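Local coordinates for kelch domain-containing protein (Colletotrichum graminicola M1.001, PDB 5C86) that probably oxidises alcohols as a copper-dependent enzyme of the AA5 galactose oxidase and glyoxal oxidase family, seen here without its metal, at residues A[121-126]-A[131-136]; A[85-88]-A[94-97]; A[340-345]-A[475-480]; A[428-433]-A[459-464]. All coordinates share one frame; numbering follows the deposited sequence.

Contact 1. Residues A[121-126]-A[131-136]; sequences QSSCTT and IFVIGG
Cys124 and Phe132 form the tight part of this antiparallel pairing, linked by two backbone hydrogen bonds: Phe132 N gives to Cys124 O at 2.8 Å, and Cys124 N gives to Phe132 O at 2.9 Å. On the face that carries both side chains the cysteine sulfur lies at the edge of the phenylalanine ring, SG standing 4.1 Å from CD2. A chi1 of 62° sets SG between its own N and carbonyl carbon, beside the ring edge. A small, polarisable thiol suits this slot against an aromatic edge. On the other face, Ser123 and Thr125 meet the branched Ile131 and Val133. Ser123 OG presses to 3.1 Å from Ile131 CG2, yet its polar need is met by Ser77 OG, while Thr125 OG1 reaches Leu78 O; short hydroxyl side chains can thus pack and bond at once. Toward the Gly135 end the pair slackens rather than opening to solvent, for the residues here remain buried. The bond from Ser122 N to Ile134 O is weak and stretched to 3.5 Å. Beyond it Gln121 N comes 3.4 Å from Gly136 CA, where a CB would collide, so glycine is required. A hairpin whose second strand runs into a Gly-Gly pair is the hallmark of the kelch repeat, here the first two strands of a four-stranded beta-propeller blade.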
loop_
_atom_site.group_PDB
_atom_site.type_symbol
_atom_site.label_atom_id
_atom_site.label_comp_id
_atom_site.label_asym_id
_atom_site.label_seq_id
_atom_site.Cartn_x
_atom_site.Cartn_y
_atom_site.Cartn_z
ATOM N N GLN A 121 1.714 -4.036 13.427
ATOM C CA GLN A 121 3.041 -3.707 12.997
ATOM C C GLN A 121 2.955 -3.228 11.533
ATOM O O GLN A 121 1.966 -3.467 10.860
ATOM C CB GLN A 121 3.965 -4.920 13.105
ATOM C CG GLN A 121 3.765 -5.994 12.068
ATOM C CD GLN A 121 2.789 -7.055 12.512
ATOM O OE1 GLN A 121 1.861 -6.822 13.315
ATOM N NE2 GLN A 121 3.007 -8.284 12.008
ATOM N N SER A 122 4.060 -2.674 11.079
ATOM C CA SER A 122 4.259 -2.528 9.643
ATOM C C SER A 122 5.360 -3.509 9.225
ATOM O O SER A 122 6.353 -3.773 9.955
ATOM C CB SER A 122 4.613 -1.103 9.348
ATOM O OG SER A 122 3.471 -0.260 9.587
ATOM N N SER A 123 5.189 -3.988 8.004
ATOM C CA SER A 123 6.066 -4.914 7.350
ATOM C C SER A 123 6.460 -4.314 6.004
ATOM O O SER A 123 5.574 -3.801 5.279
ATOM C CB SER A 123 5.228 -6.167 7.101
ATOM O OG SER A 123 6.000 -7.166 6.436
ATOM N N CYS A 124 7.689 -4.518 5.603
ATOM C CA CYS A 124 8.080 -4.129 4.242
ATOM C C CYS A 124 9.135 -5.046 3.671
ATOM O O CYS A 124 9.994 -5.583 4.376
ATOM C CB CYS A 124 8.602 -2.675 4.236
ATOM S SG CYS A 124 10.103 -2.336 5.240
ATOM N N THR A 125 9.120 -5.140 2.344
ATOM C CA THR A 125 10.041 -5.880 1.566
ATOM C C THR A 125 11.237 -5.008 1.337
ATOM O O THR A 125 11.154 -3.910 0.770
ATOM C CB THR A 125 9.427 -6.334 0.270
ATOM O OG1 THR A 125 8.311 -7.145 0.563
ATOM C CG2 THR A 125 10.377 -7.201 -0.513
ATOM N N THR A 126 12.445 -5.512 1.649
ATOM C CA THR A 126 13.624 -4.707 1.499
ATOM C C THR A 126 14.265 -4.904 0.105
ATOM O O THR A 126 13.856 -5.770 -0.671
ATOM C CB THR A 126 14.711 -5.014 2.580
ATOM O OG1 THR A 126 15.302 -6.298 2.245
ATOM C CG2 THR A 126 14.073 -5.094 3.916
ATOM N N ILE A 131 11.967 -9.478 4.515
ATOM C CA ILE A 131 10.736 -8.843 5.061
ATOM C C ILE A 131 11.043 -8.283 6.432
ATOM O O ILE A 131 11.361 -9.084 7.370
ATOM C CB ILE A 131 9.529 -9.748 5.169
ATOM C CG1 ILE A 131 9.224 -10.594 3.942
ATOM C CG2 ILE A 131 8.367 -8.969 5.696
ATOM C CD1 ILE A 131 9.006 -9.853 2.635
ATOM N N PHE A 132 11.027 -6.981 6.596
ATOM C CA PHE A 132 11.363 -6.289 7.877
ATOM C C PHE A 132 10.072 -5.941 8.559
ATOM O O PHE A 132 9.153 -5.363 7.901
ATOM C CB PHE A 132 12.179 -5.045 7.599
ATOM C CG PHE A 132 12.473 -4.180 8.760
ATOM C CD1 PHE A 132 13.290 -4.620 9.805
ATOM C CD2 PHE A 132 11.888 -2.916 8.856
ATOM C CE1 PHE A 132 13.656 -3.739 10.823
ATOM C CE2 PHE A 132 12.204 -2.063 9.930
ATOM C CZ PHE A 132 13.090 -2.474 10.919
ATOM N N VAL A 133 9.982 -6.243 9.859
ATOM C CA VAL A 133 8.808 -5.768 10.645
ATOM C C VAL A 133 9.289 -5.046 11.880
ATOM O O VAL A 133 10.376 -5.373 12.436
ATOM C CB VAL A 133 7.828 -6.888 11.054
ATOM C CG1 VAL A 133 7.340 -7.718 9.883
ATOM C CG2 VAL A 133 8.458 -7.879 12.024
ATOM N N ILE A 134 8.479 -4.082 12.328
ATOM C CA ILE A 134 8.782 -3.413 13.555
ATOM C C ILE A 134 7.507 -2.875 14.172
ATOM O O ILE A 134 6.545 -2.528 13.481
ATOM C CB ILE A 134 9.863 -2.320 13.366
ATOM C CG1 ILE A 134 10.481 -1.870 14.730
ATOM C CG2 ILE A 134 9.317 -1.108 12.576
ATOM C CD1 ILE A 134 11.726 -1.060 14.591
ATOM N N GLY A 135 7.538 -2.785 15.501
ATOM C CA GLY A 135 6.346 -2.394 16.250
ATOM C C GLY A 135 5.194 -3.341 16.281
ATOM O O GLY A 135 5.291 -4.533 15.976
ATOM N N GLY A 136 4.045 -2.813 16.667
ATOM C CA GLY A 136 2.793 -3.527 16.573
ATOM C C GLY A 136 2.399 -4.037 17.974
ATOM O O GLY A 136 2.720 -5.187 18.303
#

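Contact 2. Residues A[85-88]-A[94-97]; sequences IVTG and KTSV
Val86 and Ser96 exchange two nearly straight backbone hydrogen bonds: Val86 N to Ser96 O spans 2.9 Å, Ser96 N to Val86 O 3.0 Å. They form the hydrogen-bonded pair of an antiparallel ladder whose strands, 85-87 and 95-97, run at 159° to each other. Non-hydrogen-bonded pairs flank them, Ile85 with Val97 and Thr87 with Thr95. The ladder is prolonged by Gly88 N, which reaches Lys94 O at 2.7 Å. Gly88 has a positive phi, easy for glycine, as the chain leaves the strand. These are the two middle strands of a four-stranded antiparallel sheet, one blade of the beta-propeller, with strands 75-78 and 109-111 on its outer sides. Beta-branched residues, well suited to extended backbone, fill one face. The side chains of Ile85 and Val97 lie side by side and point the same way, Ile85 CG1 3.9 Å from Val97 CG2. Ile85 sends its other branch across to Thr95, CG2 to CG2 at 3.8 Å. Thr95 can offer that methyl because CG2 stands opposite its backbone N, which turns OG1 (chi1 -58°) beside the N; the hydroxyl bonds to Ser112 O. Thr87 packs parallel to Thr95, its CG2 3.8 Å from Thr95 OG1. Val86 and Ser96 project from the reverse face, where Ser96 OG is held by His69 and Asn66. The end of the partly exposed Lys94 leads away from the partner strand, NZ bonding to Gln68 O.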
loop_
_atom_site.group_PDB
_atom_site.type_symbol
_atom_site.label_atom_id
_atom_site.label_comp_id
_atom_site.label_asym_id
_atom_site.label_seq_id
_atom_site.Cartn_x
_atom_site.Cartn_y
_atom_site.Cartn_z
ATOM N N ILE A 85 2.887 -12.267 2.016
ATOM C CA ILE A 85 3.333 -12.689 3.342
ATOM C C ILE A 85 2.635 -11.873 4.406
ATOM O O ILE A 85 2.804 -10.639 4.459
ATOM C CB ILE A 85 4.833 -12.623 3.455
ATOM C CG1 ILE A 85 5.539 -13.616 2.440
ATOM C CG2 ILE A 85 5.305 -12.951 4.895
ATOM C CD1 ILE A 85 7.054 -13.607 2.438
ATOM N N VAL A 86 1.837 -12.514 5.285
ATOM C CA VAL A 86 1.049 -11.874 6.289
ATOM C C VAL A 86 1.529 -12.320 7.673
ATOM O O VAL A 86 1.624 -13.517 7.928
ATOM C CB VAL A 86 -0.427 -12.152 6.045
ATOM C CG1 VAL A 86 -1.311 -11.544 7.068
ATOM C CG2 VAL A 86 -0.893 -11.699 4.664
ATOM N N THR A 87 1.777 -11.378 8.550
ATOM C CA THR A 87 2.422 -11.622 9.840
ATOM C C THR A 87 1.526 -11.180 10.959
ATOM O O THR A 87 1.021 -10.063 10.999
ATOM C CB THR A 87 3.742 -10.910 9.966
ATOM O OG1 THR A 87 3.688 -9.529 9.453
ATOM C CG2 THR A 87 4.792 -11.617 9.212
ATOM N N GLY A 88 1.412 -12.037 11.987
ATOM C CA GLY A 88 0.801 -11.601 13.274
ATOM C C GLY A 88 -0.635 -11.250 13.164
ATOM O O GLY A 88 -1.400 -11.772 12.352
ATOM N N LYS A 94 2.186 -15.785 14.244
ATOM C CA LYS A 94 2.140 -16.584 12.982
ATOM C C LYS A 94 2.600 -15.791 11.750
ATOM O O LYS A 94 2.460 -14.552 11.660
ATOM C CB LYS A 94 0.787 -17.191 12.740
ATOM C CG LYS A 94 0.472 -18.155 13.939
ATOM C CD LYS A 94 -0.481 -19.218 13.628
ATOM C CE LYS A 94 -0.275 -20.384 14.609
ATOM N NZ LYS A 94 -1.452 -21.226 14.465
ATOM N N THR A 95 3.230 -16.494 10.851
ATOM C CA THR A 95 3.555 -15.987 9.467
ATOM C C THR A 95 2.847 -16.934 8.493
ATOM O O THR A 95 3.002 -18.174 8.597
ATOM C CB THR A 95 5.035 -15.963 9.214
ATOM O OG1 THR A 95 5.717 -15.163 10.172
ATOM C CG2 THR A 95 5.323 -15.291 7.871
ATOM N N SER A 96 2.001 -16.431 7.619
ATOM C CA SER A 96 1.398 -17.163 6.578
ATOM C C SER A 96 1.733 -16.624 5.177
ATOM O O SER A 96 2.039 -15.422 5.066
ATOM C CB SER A 96 -0.023 -17.144 6.677
ATOM O OG SER A 96 -0.516 -17.669 7.926
ATOM N N VAL A 97 1.587 -17.464 4.154
ATOM C CA VAL A 97 1.945 -17.097 2.783
ATOM C C VAL A 97 0.869 -17.570 1.839
ATOM O O VAL A 97 0.340 -18.687 1.966
ATOM C CB VAL A 97 3.387 -17.432 2.436
ATOM C CG1 VAL A 97 3.659 -18.934 2.387
ATOM C CG2 VAL A 97 3.756 -16.805 1.088
#

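Contact 3. Residues A[340-345]-A[475-480]; sequences LMADAT and AQFFKV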
loop_
_atom_site.group_PDB
_atom_site.type_symbol
_atom_site.label_atom_id
_atom_site.label_comp_id
_atom_site.label_asym_id
_atom_site.label_seq_id
_atom_site.Cartn_x
_atom_site.Cartn_y
_atom_site.Cartn_z
ATOM N N LEU A 340 -4.930 0.493 -5.831
ATOM C CA LEU A 340 -4.872 0.616 -7.301
ATOM C C LEU A 340 -5.058 -0.727 -7.961
ATOM O O LEU A 340 -4.416 -1.688 -7.596
ATOM C CB LEU A 340 -3.508 1.137 -7.753
ATOM C CG LEU A 340 -3.342 1.398 -9.229
ATOM C CD1 LEU A 340 -4.266 2.479 -9.642
ATOM C CD2 LEU A 340 -1.895 1.771 -9.535
ATOM N N MET A 341 -5.888 -0.751 -9.011
ATOM C CA MET A 341 -6.130 -1.933 -9.854
ATOM C C MET A 341 -5.299 -1.867 -11.173
ATOM O O MET A 341 -4.975 -0.777 -11.628
ATOM C CB MET A 341 -7.626 -1.970 -10.157
ATOM C CG MET A 341 -8.535 -1.968 -8.919
ATOM S SD MET A 341 -8.177 -3.279 -7.737
ATOM C CE MET A 341 -8.706 -4.718 -8.574
ATOM N N ALA A 342 -5.172 -2.994 -11.846
ATOM C CA ALA A 342 -4.399 -3.012 -13.106
ATOM C C ALA A 342 -5.120 -2.237 -14.197
ATOM O O ALA A 342 -4.513 -1.743 -15.133
ATOM C CB ALA A 342 -4.153 -4.462 -13.500
ATOM N N ASP A 343 -6.436 -2.028 -14.071
ATOM C CA ASP A 343 -7.166 -1.211 -15.057
ATOM C C ASP A 343 -7.059 0.261 -14.764
ATOM O O ASP A 343 -7.718 1.085 -15.393
ATOM C CB ASP A 343 -8.604 -1.659 -15.300
ATOM C CG ASP A 343 -9.502 -1.392 -14.144
ATOM O OD1 ASP A 343 -9.020 -0.976 -13.107
ATOM O OD2 ASP A 343 -10.732 -1.616 -14.242
ATOM N N ALA A 344 -6.272 0.645 -13.735
ATOM C CA ALA A 344 -6.019 2.037 -13.378
ATOM C C ALA A 344 -7.182 2.751 -12.659
ATOM O O ALA A 344 -7.098 3.942 -12.415
ATOM C CB ALA A 344 -5.509 2.844 -14.592
ATOM N N THR A 345 -8.209 1.978 -12.301
ATOM C CA THR A 345 -9.214 2.431 -11.364
ATOM C C THR A 345 -8.670 2.113 -9.939
ATOM O O THR A 345 -7.666 1.400 -9.749
ATOM C CB THR A 345 -10.570 1.690 -11.557
ATOM O OG1 THR A 345 -10.379 0.335 -11.197
ATOM C CG2 THR A 345 -11.053 1.907 -12.978
ATOM N N ALA A 475 -2.730 -2.275 -17.308
ATOM C CA ALA A 475 -1.335 -2.687 -17.117
ATOM C C ALA A 475 -1.054 -4.077 -17.422
ATOM O O ALA A 475 -1.941 -4.930 -17.424
ATOM C CB ALA A 475 -0.899 -2.364 -15.704
ATOM N N GLN A 476 0.229 -4.320 -17.773
ATOM C CA GLN A 476 0.765 -5.685 -17.858
ATOM C C GLN A 476 1.647 -5.948 -16.676
ATOM O O GLN A 476 2.359 -5.053 -16.217
ATOM C CB GLN A 476 1.541 -5.933 -19.170
ATOM C CG GLN A 476 0.649 -5.802 -20.400
ATOM C CD GLN A 476 -0.587 -6.708 -20.363
ATOM O OE1 GLN A 476 -0.535 -7.891 -19.960
ATOM N NE2 GLN A 476 -1.704 -6.169 -20.842
ATOM N N PHE A 477 1.619 -7.171 -16.192
ATOM C CA PHE A 477 2.411 -7.515 -15.000
ATOM C C PHE A 477 3.780 -8.001 -15.363
ATOM O O PHE A 477 3.974 -8.726 -16.348
ATOM C CB PHE A 477 1.700 -8.594 -14.178
ATOM C CG PHE A 477 0.488 -8.133 -13.498
ATOM C CD1 PHE A 477 0.576 -7.603 -12.237
ATOM C CD2 PHE A 477 -0.780 -8.177 -14.092
ATOM C CE1 PHE A 477 -0.537 -7.160 -11.594
ATOM C CE2 PHE A 477 -1.921 -7.761 -13.410
ATOM C CZ PHE A 477 -1.803 -7.239 -12.130
ATOM N N PHE A 478 4.763 -7.691 -14.541
ATOM C CA PHE A 478 6.060 -8.251 -14.676
ATOM C C PHE A 478 6.737 -8.245 -13.309
ATOM O O PHE A 478 6.281 -7.538 -12.416
ATOM C CB PHE A 478 6.974 -7.546 -15.716
ATOM C CG PHE A 478 7.468 -6.176 -15.285
ATOM C CD1 PHE A 478 6.604 -5.079 -15.327
ATOM C CD2 PHE A 478 8.752 -5.995 -14.809
ATOM C CE1 PHE A 478 7.050 -3.820 -14.955
ATOM C CE2 PHE A 478 9.184 -4.733 -14.406
ATOM C CZ PHE A 478 8.355 -3.675 -14.508
ATOM N N LYS A 479 7.861 -8.959 -13.158
ATOM C CA LYS A 479 8.610 -8.939 -11.892
ATOM C C LYS A 479 10.045 -8.550 -12.024
ATOM O O LYS A 479 10.693 -8.876 -13.036
ATOM C CB LYS A 479 8.426 -10.228 -11.079
ATOM C CG LYS A 479 8.932 -11.472 -11.682
ATOM C CD LYS A 479 8.828 -12.657 -10.662
ATOM C CE LYS A 479 9.493 -13.899 -11.235
ATOM N NZ LYS A 479 9.457 -15.016 -10.234
ATOM N N VAL A 480 10.514 -7.888 -10.996
ATOM C CA VAL A 480 11.879 -7.530 -10.841
ATOM C C VAL A 480 12.477 -8.583 -9.951
ATOM O O VAL A 480 11.999 -8.789 -8.805
ATOM C CB VAL A 480 12.036 -6.128 -10.241
ATOM C CG1 VAL A 480 13.439 -5.829 -9.878
ATOM C CG2 VAL A 480 11.473 -5.070 -11.162
#
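Ala342 turns its methyl toward the strand that begins beyond Ala475, meeting the ring of Phe477. It occupies the second position of a type I beta turn from Met341 to Ala344, at the tip of the hairpin joining propeller strands 336-340 and 346-350. Segment 475-480 belongs to the C-terminal early-set (E-set) domain, so the contact fastens a blade turn to the last strand of that domain. The methyl approaches the far end of the ring obliquely: Ala342 CB is 3.9 Å from Phe477 CZ and 4.0 Å from Phe477 CE2. Phe477 reaches it because CG stands beside its own N, opposite the carbonyl carbon (chi1 -70°), and the ring ends nearer the turn than its backbone does. Phenylalanine gives the strand reach, and the small methyl of alanine allows a close approach by the turn. Ala475 adds a looser apolar touch, its CB lying 4.5 Å from Ala342 CB. The backbones are also joined directly: Ala475 N gives a bond of 2.9 Å to Ala342 O, almost straight at the hydrogen (175°), although the donor lies 29° out of the carbonyl plane. Phe477 and Ala475 also lean on Met462 of strand 459-466. Asp343, whose CB points away from the strand, begins an Asx turn that overlaps the end of the beta turn. Its OD1 accepts two bonds, one from Thr345 N above the carboxylate plane and a shorter one from Thr345 OG1 on the syn side, at 2.7 Å.

Contact 4. Residues A[428-433]-A[459-464]; sequences DQRRIP and GYYMLF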
loop_
_atom_site.group_PDB
_atom_site.type_symbol
_atom_site.label_atom_id
_atom_site.label_comp_id
_atom_site.label_asym_id
_atom_site.label_seq_id
_atom_site.Cartn_x
_atom_site.Cartn_y
_atom_site.Cartn_z
ATOM N N ASP A 428 4.056 -1.620 0.264
ATOM C CA ASP A 428 4.377 -2.266 -0.984
ATOM C C ASP A 428 4.238 -1.358 -2.205
ATOM O O ASP A 428 4.815 -1.653 -3.251
ATOM C CB ASP A 428 3.496 -3.479 -1.196
ATOM C CG ASP A 428 3.908 -4.692 -0.381
ATOM O OD1 ASP A 428 5.048 -5.240 -0.485
ATOM O OD2 ASP A 428 3.048 -5.081 0.456
ATOM N N GLN A 429 3.375 -0.329 -2.121
ATOM C CA GLN A 429 3.151 0.487 -3.283
ATOM C C GLN A 429 4.284 1.537 -3.453
ATOM O O GLN A 429 4.554 2.262 -2.571
ATOM C CB GLN A 429 1.780 1.184 -3.299
ATOM C CG GLN A 429 1.598 2.209 -2.302
ATOM C CD GLN A 429 0.263 3.052 -2.493
ATOM O OE1 GLN A 429 -0.324 3.255 -3.592
ATOM N NE2 GLN A 429 -0.163 3.538 -1.411
ATOM N N ARG A 430 4.788 1.599 -4.651
ATOM C CA ARG A 430 5.639 2.679 -5.092
ATOM C C ARG A 430 5.563 2.788 -6.565
ATOM O O ARG A 430 5.299 1.818 -7.282
ATOM C CB ARG A 430 7.092 2.421 -4.639
ATOM C CG ARG A 430 7.730 1.162 -5.166
ATOM C CD ARG A 430 9.205 1.043 -4.811
ATOM N NE ARG A 430 9.355 0.997 -3.351
ATOM C CZ ARG A 430 10.437 1.399 -2.649
ATOM N NH1 ARG A 430 11.592 1.769 -3.281
ATOM N NH2 ARG A 430 10.374 1.344 -1.335
ATOM N N ARG A 431 5.840 3.967 -7.063
ATOM C CA ARG A 431 5.856 4.238 -8.492
ATOM C C ARG A 431 7.265 4.657 -8.968
ATOM O O ARG A 431 7.919 5.472 -8.320
ATOM C CB ARG A 431 4.951 5.388 -8.830
ATOM C CG ARG A 431 5.081 5.938 -10.240
ATOM C CD ARG A 431 3.999 6.986 -10.527
ATOM N NE ARG A 431 4.226 7.729 -11.798
ATOM C CZ ARG A 431 5.082 8.713 -11.944
ATOM N NH1 ARG A 431 5.783 9.176 -10.917
ATOM N NH2 ARG A 431 5.180 9.301 -13.104
ATOM N N ILE A 432 7.662 4.094 -10.075
ATOM C CA ILE A 432 8.875 4.392 -10.817
ATOM C C ILE A 432 8.474 4.900 -12.196
ATOM O O ILE A 432 7.960 4.145 -13.002
ATOM C CB ILE A 432 9.732 3.134 -10.899
ATOM C CG1 ILE A 432 10.229 2.789 -9.468
ATOM C CG2 ILE A 432 10.870 3.273 -11.962
ATOM C CD1 ILE A 432 10.764 1.362 -9.406
ATOM N N PRO A 433 8.732 6.163 -12.508
ATOM C CA PRO A 433 8.538 6.607 -13.901
ATOM C C PRO A 433 9.611 6.041 -14.764
ATOM O O PRO A 433 10.712 5.746 -14.290
ATOM C CB PRO A 433 8.678 8.117 -13.827
ATOM C CG PRO A 433 9.521 8.350 -12.664
ATOM C CD PRO A 433 9.327 7.214 -11.689
ATOM N N GLY A 459 10.044 -7.867 -6.873
ATOM C CA GLY A 459 8.670 -8.272 -6.850
ATOM C C GLY A 459 7.904 -7.852 -8.079
ATOM O O GLY A 459 8.453 -7.331 -9.043
ATOM N N TYR A 460 6.608 -8.032 -8.025
ATOM C CA TYR A 460 5.724 -7.743 -9.107
ATOM C C TYR A 460 5.354 -6.269 -9.202
ATOM O O TYR A 460 5.128 -5.579 -8.191
ATOM C CB TYR A 460 4.440 -8.545 -9.084
ATOM C CG TYR A 460 4.514 -9.910 -9.747
ATOM C CD1 TYR A 460 5.015 -11.001 -9.067
ATOM C CD2 TYR A 460 4.290 -10.021 -11.067
ATOM C CE1 TYR A 460 5.116 -12.230 -9.672
ATOM C CE2 TYR A 460 4.396 -11.222 -11.699
ATOM C CZ TYR A 460 4.806 -12.307 -10.992
ATOM O OH TYR A 460 4.859 -13.531 -11.682
ATOM N N TYR A 461 5.277 -5.802 -10.470
ATOM C CA TYR A 461 4.897 -4.463 -10.834
ATOM C C TYR A 461 3.894 -4.527 -11.946
ATOM O O TYR A 461 3.813 -5.490 -12.711
ATOM C CB TYR A 461 6.091 -3.697 -11.409
ATOM C CG TYR A 461 7.109 -3.307 -10.317
ATOM C CD1 TYR A 461 7.976 -4.228 -9.844
ATOM C CD2 TYR A 461 7.189 -2.041 -9.864
ATOM C CE1 TYR A 461 8.877 -3.860 -8.827
ATOM C CE2 TYR A 461 8.069 -1.642 -8.865
ATOM C CZ TYR A 461 8.971 -2.573 -8.360
ATOM O OH TYR A 461 9.865 -2.188 -7.363
ATOM N N MET A 462 3.081 -3.477 -11.999
ATOM C CA MET A 462 2.214 -3.164 -13.128
ATOM C C MET A 462 2.937 -2.178 -14.044
ATOM O O MET A 462 3.318 -1.107 -13.580
ATOM C CB MET A 462 0.974 -2.551 -12.634
ATOM C CG MET A 462 0.079 -3.556 -11.916
ATOM S SD MET A 462 -1.395 -2.789 -11.151
ATOM C CE MET A 462 -0.695 -2.020 -9.701
ATOM N N LEU A 463 3.092 -2.516 -15.332
ATOM C CA LEU A 463 3.660 -1.601 -16.318
ATOM C C LEU A 463 2.478 -0.909 -16.970
ATOM O O LEU A 463 1.567 -1.558 -17.459
ATOM C CB LEU A 463 4.526 -2.351 -17.344
ATOM C CG LEU A 463 5.723 -1.608 -17.890
ATOM C CD1 LEU A 463 6.838 -2.529 -18.440
ATOM C CD2 LEU A 463 5.153 -0.624 -18.947
ATOM N N PHE A 464 2.450 0.407 -16.857
ATOM C CA PHE A 464 1.530 1.296 -17.555
ATOM C C PHE A 464 2.182 2.117 -18.629
ATOM O O PHE A 464 3.299 2.623 -18.451
ATOM C CB PHE A 464 0.896 2.233 -16.553
ATOM C CG PHE A 464 -0.041 1.580 -15.536
ATOM C CD1 PHE A 464 -1.373 1.371 -15.895
ATOM C CD2 PHE A 464 0.346 1.206 -14.252
ATOM C CE1 PHE A 464 -2.282 0.799 -15.026
ATOM C CE2 PHE A 464 -0.553 0.676 -13.341
ATOM C CZ PHE A 464 -1.887 0.512 -13.750
#
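Similar first torsions send CG1 of Ile432 (chi1 -67°) and CG of Tyr461 (chi1 -73°) opposite their carbonyl carbons and beside the backbone N, and since both residues point toward the opposite segment, the two side chains meet. The isoleucine chain then extends, carrying CD1 to 4.1 Å from Tyr461 CE2. The two side chains cross at about a right angle, and the methyl reaches the ring obliquely, with Tyr461 OH 4.2 Å from the same CD1. Arg430, two residues earlier, joins in, its aliphatic CD lying 4.2 Å from Tyr461 OH. A bend at chi3 (62°) turns its guanidinium, whose plane stands perpendicular to the phenol ring. Across the two segments the contact is van der Waals packing, and the polar ends find partners elsewhere. Tyr461 OH donates to Ile457 O, while Arg430 gives to Ser183 O through NH2 and to Val455 O through NH1. Each residue type fits: isoleucine has an ethyl branch long enough to reach the ring, tyrosine is apolar along its ring yet polar at its tip, and arginine combines an oily stem with a head able to bind backbone carbonyls of both domains. The closest CA atoms, Ile432 and Leu463, are 9.7 Å apart, because strand 412-422 runs between strands 431-438 and 459-466, pairing antiparallel with each, and its Met415 packs against both Ile432 and Tyr461.

How the contacts relate
Contacts 2 and 1 come first along the chain, as hairpins of two successive propeller blades with centres about 11 Å apart. They touch where Gln121 NE2 makes a weak hydrogen bond to Thr87 O and Ile131 CG1 packs on Ile85 CD1. Contacts 3 and 4, about 7 Å apart between centres, lie on the neighbouring antiparallel strands 476-481 and 459-466 of the E-set domain, contact 4 nested inside the loop closed by contact 3. Contacts 1 and 3 lie about 24 Å apart, on opposite sides of the chain's centre. Contact 1 touches contact 4 where Thr125 packs near Asp428, bringing the C-terminal domain, which holds the copper-binding His423, against the blade that follows Tyr120 in the chain.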